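Local atomic coordinates of D-alanyl-D-alanine carboxypeptidase (Enterococcus faecalis V583, PDB entry 5ZHF), a protein that is a zinc-dependent carboxypeptidase that removes the C-terminal D-alanine from peptidoglycan-derived pentapeptides, an activity linked to vancomycin resistance. Residues E40-R48 with Y194-A202. Residues are numbered along the deposited sequence; the frame is centred on the assembly and turned at random.
Sequences EWSLILVNR and YRYVGIEAA
This is a polar contact in which the Arg195 side chain binds backbone carbonyls of the first modelled residues, the loop 40-48, at the end of strand 193-196 and the turn into helix 199-208. The guanidinium meets Ile44 O end-on, with Arg195 NH1 at 2.9 Å and Arg195 NH2 at 2.8 Å. Both nitrogens hold this one oxygen in the guanidinium plane. Arg195 NH2 also bonds Ser42 O at 2.8 Å, but sits above that carbonyl's plane. Arg195 NE donates to Tyr196 O at 2.8 Å, which helps fix the rotation of the group. A bend at chi2 (61°) turns the chain back toward that carbonyl. Strand 193-196 is an inner strand of the antiparallel four-stranded sheet of this M15B peptidase, and it also carries the zinc ligand His193. The Arg195 side chain lies about 9 Å from the zinc, and NH1 forms a salt bridge with Glu139, which precedes the zinc ligand His140 in the sequence. Further along, Ser42 OG donates to Val197 O at 2.7 Å, just before the Gly198 N-cap. Leu43 CD2 packs on Ala201 CB of the helix at 3.8 Å. Beside the serine, Trp41 CH2 touches Tyr196 CE2 at 3.7 Å; the six-membered ring of Trp41 and the Tyr196 ring have planes 28° apart and are slid so that they barely overlap.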
ATOM      1  N   GLU A  40       7.434  11.045 -13.713  1.00 39.60           N
ATOM      2  CA  GLU A  40       6.116  10.444 -14.096  1.00 37.33           C
ATOM      3  C   GLU A  40       5.160  10.390 -12.901  1.00 32.03           C
ATOM      4  O   GLU A  40       5.555  10.101 -11.765  1.00 29.53           O
ATOM      5  CB  GLU A  40       6.298   9.069 -14.755  1.00 43.05           C
ATOM      6  CG  GLU A  40       5.004   8.352 -15.145  1.00 47.34           C
ATOM      7  CD  GLU A  40       5.067   7.718 -16.524  1.00 53.41           C
ATOM      8  OE1 GLU A  40       5.819   6.734 -16.712  1.00 58.54           O
ATOM      9  OE2 GLU A  40       4.355   8.215 -17.428  1.00 60.54           O
ATOM     10  N   TRP A  41       3.898  10.707 -13.175  1.00 26.49           N
ATOM     11  CA  TRP A  41       2.861  10.831 -12.154  1.00 24.87           C
ATOM     12  C   TRP A  41       2.766   9.590 -11.255  1.00 22.24           C
ATOM     13  O   TRP A  41       2.600   9.737 -10.062  1.00 23.10           O
ATOM     14  CB  TRP A  41       1.482  11.108 -12.788  1.00 24.14           C
ATOM     15  CG  TRP A  41       0.952   9.951 -13.536  1.00 24.27           C
ATOM     16  CD1 TRP A  41       1.246   9.597 -14.804  1.00 24.60           C
ATOM     17  CD2 TRP A  41       0.049   8.956 -13.043  1.00 23.81           C
ATOM     18  NE1 TRP A  41       0.606   8.448 -15.144  1.00 24.75           N
ATOM     19  CE2 TRP A  41      -0.138   8.022 -14.076  1.00 25.43           C
ATOM     20  CE3 TRP A  41      -0.599   8.760 -11.826  1.00 25.13           C
ATOM     21  CZ2 TRP A  41      -0.979   6.912 -13.950  1.00 26.07           C
ATOM     22  CZ3 TRP A  41      -1.435   7.647 -11.702  1.00 24.36           C
ATOM     23  CH2 TRP A  41      -1.597   6.741 -12.743  1.00 25.31           C
ATOM     24  N   SER A  42       2.956   8.413 -11.830  1.00 20.54           N
ATOM     25  CA  SER A  42       2.714   7.144 -11.096  1.00 21.06           C
ATOM     26  C   SER A  42       3.922   6.751 -10.254  1.00 20.39           C
ATOM     27  O   SER A  42       3.873   5.774  -9.496  1.00 19.82           O
ATOM     28  CB  SER A  42       2.326   6.022 -12.048  1.00 21.43           C
ATOM     29  OG  SER A  42       3.355   5.679 -12.969  1.00 23.22           O
ATOM     30  N   LEU A  43       5.010   7.502 -10.394  1.00 19.89           N
ATOM     31  CA  LEU A  43       6.244   7.208  -9.669  1.00 21.50           C
ATOM     32  C   LEU A  43       6.482   8.158  -8.498  1.00 21.14           C
ATOM     33  O   LEU A  43       7.570   8.134  -7.898  1.00 22.28           O
ATOM     34  CB  LEU A  43       7.438   7.247 -10.629  1.00 22.49           C
ATOM     35  CG  LEU A  43       7.611   6.056 -11.549  1.00 25.95           C
ATOM     36  CD1 LEU A  43       8.831   6.305 -12.437  1.00 28.86           C
ATOM     37  CD2 LEU A  43       7.773   4.763 -10.763  1.00 26.17           C
ATOM     38  N   ILE A  44       5.482   8.963  -8.137  1.00 21.98           N
ATOM     39  CA  ILE A  44       5.586   9.851  -7.006  1.00 21.61           C
ATOM     40  C   ILE A  44       5.991   9.110  -5.715  1.00 23.52           C
ATOM     41  O   ILE A  44       5.454   8.045  -5.410  1.00 20.64           O
ATOM     42  CB  ILE A  44       4.308  10.702  -6.801  1.00 22.69           C
ATOM     43  CG1 ILE A  44       4.568  11.778  -5.740  1.00 24.32           C
ATOM     44  CG2 ILE A  44       3.094   9.839  -6.469  1.00 21.77           C
ATOM     45  CD1 ILE A  44       3.452  12.806  -5.612  1.00 24.38           C
ATOM     46  N   LEU A  45       7.001   9.637  -5.032  1.00 23.02           N
ATOM     47  CA  LEU A  45       7.497   9.051  -3.806  1.00 23.35           C
ATOM     48  C   LEU A  45       6.854   9.702  -2.596  1.00 22.99           C
ATOM     49  O   LEU A  45       6.986  10.915  -2.382  1.00 23.73           O
ATOM     50  CB  LEU A  45       9.021   9.176  -3.755  1.00 23.96           C
ATOM     51  CG  LEU A  45       9.706   8.494  -2.564  1.00 25.25           C
ATOM     52  CD1 LEU A  45       9.360   7.008  -2.503  1.00 24.97           C
ATOM     53  CD2 LEU A  45      11.218   8.674  -2.628  1.00 25.71           C
ATOM     54  N   VAL A  46       6.141   8.895  -1.789  1.00 24.32           N
ATOM     55  CA  VAL A  46       5.565   9.346  -0.525  1.00 24.00           C
ATOM     56  C   VAL A  46       6.061   8.422   0.581  1.00 25.35           C
ATOM     57  O   VAL A  46       5.851   7.212   0.540  1.00 24.41           O
ATOM     58  CB  VAL A  46       4.016   9.390  -0.543  1.00 25.34           C
ATOM     59  CG1 VAL A  46       3.451   9.720   0.832  1.00 25.56           C
ATOM     60  CG2 VAL A  46       3.563  10.424  -1.562  1.00 25.38           C
ATOM     61  N   ASN A  47       6.715   9.006   1.567  1.00 24.91           N
ATOM     62  CA  ASN A  47       7.228   8.293   2.716  1.00 26.45           C
ATOM     63  C   ASN A  47       7.500   9.290   3.821  1.00 28.29           C
ATOM     64  O   ASN A  47       7.137  10.399   3.686  1.00 30.30           O
ATOM     65  CB  ASN A  47       8.428   7.416   2.400  1.00 26.41           C
ATOM     66  CG  ASN A  47       9.661   8.184   1.973  1.00 27.68           C
ATOM     67  OD1 ASN A  47       9.788   9.360   2.149  1.00 27.09           O
ATOM     68  ND2 ASN A  47      10.578   7.472   1.428  1.00 27.44           N
ATOM     69  N   ARG A  48       8.148   8.897   4.900  1.00 32.65           N
ATOM     70  CA  ARG A  48       8.449   9.864   5.984  1.00 33.84           C
ATOM     71  C   ARG A  48       9.323  11.060   5.551  1.00 34.30           C
ATOM     72  O   ARG A  48       9.258  12.110   6.102  1.00 31.93           O
ATOM     73  CB  ARG A  48       8.999   9.132   7.183  1.00 39.87           C
ATOM     74  CG  ARG A  48       8.120   7.957   7.526  1.00 41.70           C
ATOM     75  CD  ARG A  48       8.323   7.478   8.941  1.00 50.22           C
ATOM     76  NE  ARG A  48       9.563   6.755   9.156  1.00 53.54           N
ATOM     77  CZ  ARG A  48       9.660   5.436   9.158  1.00 57.42           C
ATOM     78  NH1 ARG A  48      10.825   4.837   9.365  1.00 54.92           N
ATOM     79  NH2 ARG A  48       8.576   4.724   8.987  1.00 57.64           N
ATOM     80  N   TYR A 194      -0.307  -2.733  -1.452  1.00 17.17           N
ATOM     81  CA  TYR A 194       0.099  -2.676  -2.860  1.00 18.57           C
ATOM     82  C   TYR A 194      -0.041  -1.252  -3.424  1.00 18.00           C
ATOM     83  O   TYR A 194      -1.035  -0.558  -3.168  1.00 17.13           O
ATOM     84  CB  TYR A 194      -0.648  -3.743  -3.691  1.00 18.48           C
ATOM     85  CG  TYR A 194       0.052  -5.064  -3.483  1.00 18.52           C
ATOM     86  CD1 TYR A 194      -0.113  -5.791  -2.306  1.00 19.28           C
ATOM     87  CD2 TYR A 194       0.993  -5.532  -4.410  1.00 18.98           C
ATOM     88  CE1 TYR A 194       0.598  -6.980  -2.088  1.00 18.78           C
ATOM     89  CE2 TYR A 194       1.707  -6.694  -4.198  1.00 19.41           C
ATOM     90  CZ  TYR A 194       1.532  -7.413  -3.026  1.00 19.48           C
ATOM     91  OH  TYR A 194       2.293  -8.547  -2.858  1.00 19.81           O
ATOM     92  N   ARG A 195       0.990  -0.834  -4.169  1.00 17.38           N
ATOM     93  CA  ARG A 195       1.125   0.543  -4.692  1.00 17.07           C
ATOM     94  C   ARG A 195       1.166   0.475  -6.198  1.00 16.86           C
ATOM     95  O   ARG A 195       1.931  -0.317  -6.765  1.00 17.00           O
ATOM     96  CB  ARG A 195       2.418   1.169  -4.154  1.00 18.09           C
ATOM     97  CG  ARG A 195       2.955   2.393  -4.887  1.00 18.03           C
ATOM     98  CD  ARG A 195       2.001   3.576  -4.891  1.00 17.89           C
ATOM     99  NE  ARG A 195       2.486   4.523  -5.889  1.00 18.85           N
ATOM    100  CZ  ARG A 195       3.363   5.487  -5.696  1.00 19.82           C
ATOM    101  NH1 ARG A 195       3.844   5.766  -4.486  1.00 19.28           N
ATOM    102  NH2 ARG A 195       3.728   6.234  -6.746  1.00 18.56           N
ATOM    103  N   TYR A 196       0.343   1.294  -6.849  1.00 17.15           N
ATOM    104  CA  TYR A 196       0.384   1.401  -8.292  1.00 18.22           C
ATOM    105  C   TYR A 196       1.542   2.315  -8.717  1.00 17.61           C
ATOM    106  O   TYR A 196       1.591   3.486  -8.320  1.00 17.81           O
ATOM    107  CB  TYR A 196      -0.899   1.984  -8.850  1.00 17.32           C
ATOM    108  CG  TYR A 196      -0.889   2.003 -10.365  1.00 18.84           C
ATOM    109  CD1 TYR A 196      -1.117   0.842 -11.097  1.00 19.95           C
ATOM    110  CD2 TYR A 196      -0.581   3.182 -11.064  1.00 19.69           C
ATOM    111  CE1 TYR A 196      -1.100   0.851 -12.487  1.00 22.42           C
ATOM    112  CE2 TYR A 196      -0.561   3.200 -12.455  1.00 21.17           C
ATOM    113  CZ  TYR A 196      -0.812   2.052 -13.159  1.00 21.90           C
ATOM    114  OH  TYR A 196      -0.815   2.063 -14.540  1.00 23.68           O
ATOM    115  N   VAL A 197       2.428   1.757  -9.535  1.00 18.43           N
ATOM    116  CA  VAL A 197       3.476   2.538 -10.229  1.00 19.35           C
ATOM    117  C   VAL A 197       3.437   2.438 -11.760  1.00 20.22           C
ATOM    118  O   VAL A 197       4.212   3.146 -12.451  1.00 21.80           O
ATOM    119  CB  VAL A 197       4.857   2.126  -9.719  1.00 18.80           C
ATOM    120  CG1 VAL A 197       5.017   2.533  -8.273  1.00 18.55           C
ATOM    121  CG2 VAL A 197       5.121   0.642  -9.931  1.00 19.43           C
ATOM    122  N   GLY A 198       2.590   1.556 -12.305  1.00 18.96           N
ATOM    123  CA  GLY A 198       2.531   1.269 -13.737  1.00 19.91           C
ATOM    124  C   GLY A 198       3.307   0.033 -14.072  1.00 19.18           C
ATOM    125  O   GLY A 198       4.227  -0.364 -13.351  1.00 20.45           O
ATOM    126  N   ILE A 199       2.933  -0.594 -15.178  1.00 22.53           N
ATOM    127  CA  ILE A 199       3.442  -1.902 -15.546  1.00 23.64           C
ATOM    128  C   ILE A 199       4.951  -1.870 -15.812  1.00 24.78           C
ATOM    129  O   ILE A 199       5.665  -2.743 -15.358  1.00 24.39           O
ATOM    130  CB  ILE A 199       2.640  -2.491 -16.734  1.00 25.15           C
ATOM    131  CG1 ILE A 199       1.200  -2.815 -16.268  1.00 26.11           C
ATOM    132  CG2 ILE A 199       3.286  -3.755 -17.275  1.00 25.50           C
ATOM    133  CD1 ILE A 199       0.181  -3.039 -17.361  1.00 28.55           C
ATOM    134  N   GLU A 200       5.422  -0.830 -16.503  1.00 26.32           N
ATOM    135  CA  GLU A 200       6.860  -0.715 -16.846  1.00 27.59           C
ATOM    136  C   GLU A 200       7.745  -0.744 -15.601  1.00 25.47           C
ATOM    137  O   GLU A 200       8.630  -1.584 -15.474  1.00 26.28           O
ATOM    138  CB  GLU A 200       7.108   0.575 -17.634  1.00 32.23           C
ATOM    139  CG  GLU A 200       8.526   0.755 -18.153  1.00 37.20           C
ATOM    140  CD  GLU A 200       8.647   1.995 -19.026  1.00 42.49           C
ATOM    141  OE1 GLU A 200       9.239   2.992 -18.563  1.00 48.56           O
ATOM    142  OE2 GLU A 200       8.126   1.982 -20.162  1.00 47.10           O
ATOM    143  N   ALA A 201       7.470   0.158 -14.667  1.00 22.92           N
ATOM    144  CA  ALA A 201       8.262   0.244 -13.455  1.00 23.27           C
ATOM    145  C   ALA A 201       8.045  -0.982 -12.565  1.00 21.76           C
ATOM    146  O   ALA A 201       8.987  -1.507 -11.978  1.00 22.97           O
ATOM    147  CB  ALA A 201       7.936   1.511 -12.680  1.00 22.55           C
ATOM    148  N   ALA A 202       6.797  -1.431 -12.442  1.00 21.43           N
ATOM    149  CA  ALA A 202       6.516  -2.559 -11.545  1.00 21.56           C
ATOM    150  C   ALA A 202       7.272  -3.817 -11.949  1.00 22.48           C
ATOM    151  O   ALA A 202       7.785  -4.542 -11.105  1.00 22.84           O
ATOM    152  CB  ALA A 202       5.021  -2.855 -11.497  1.00 21.46           C
TER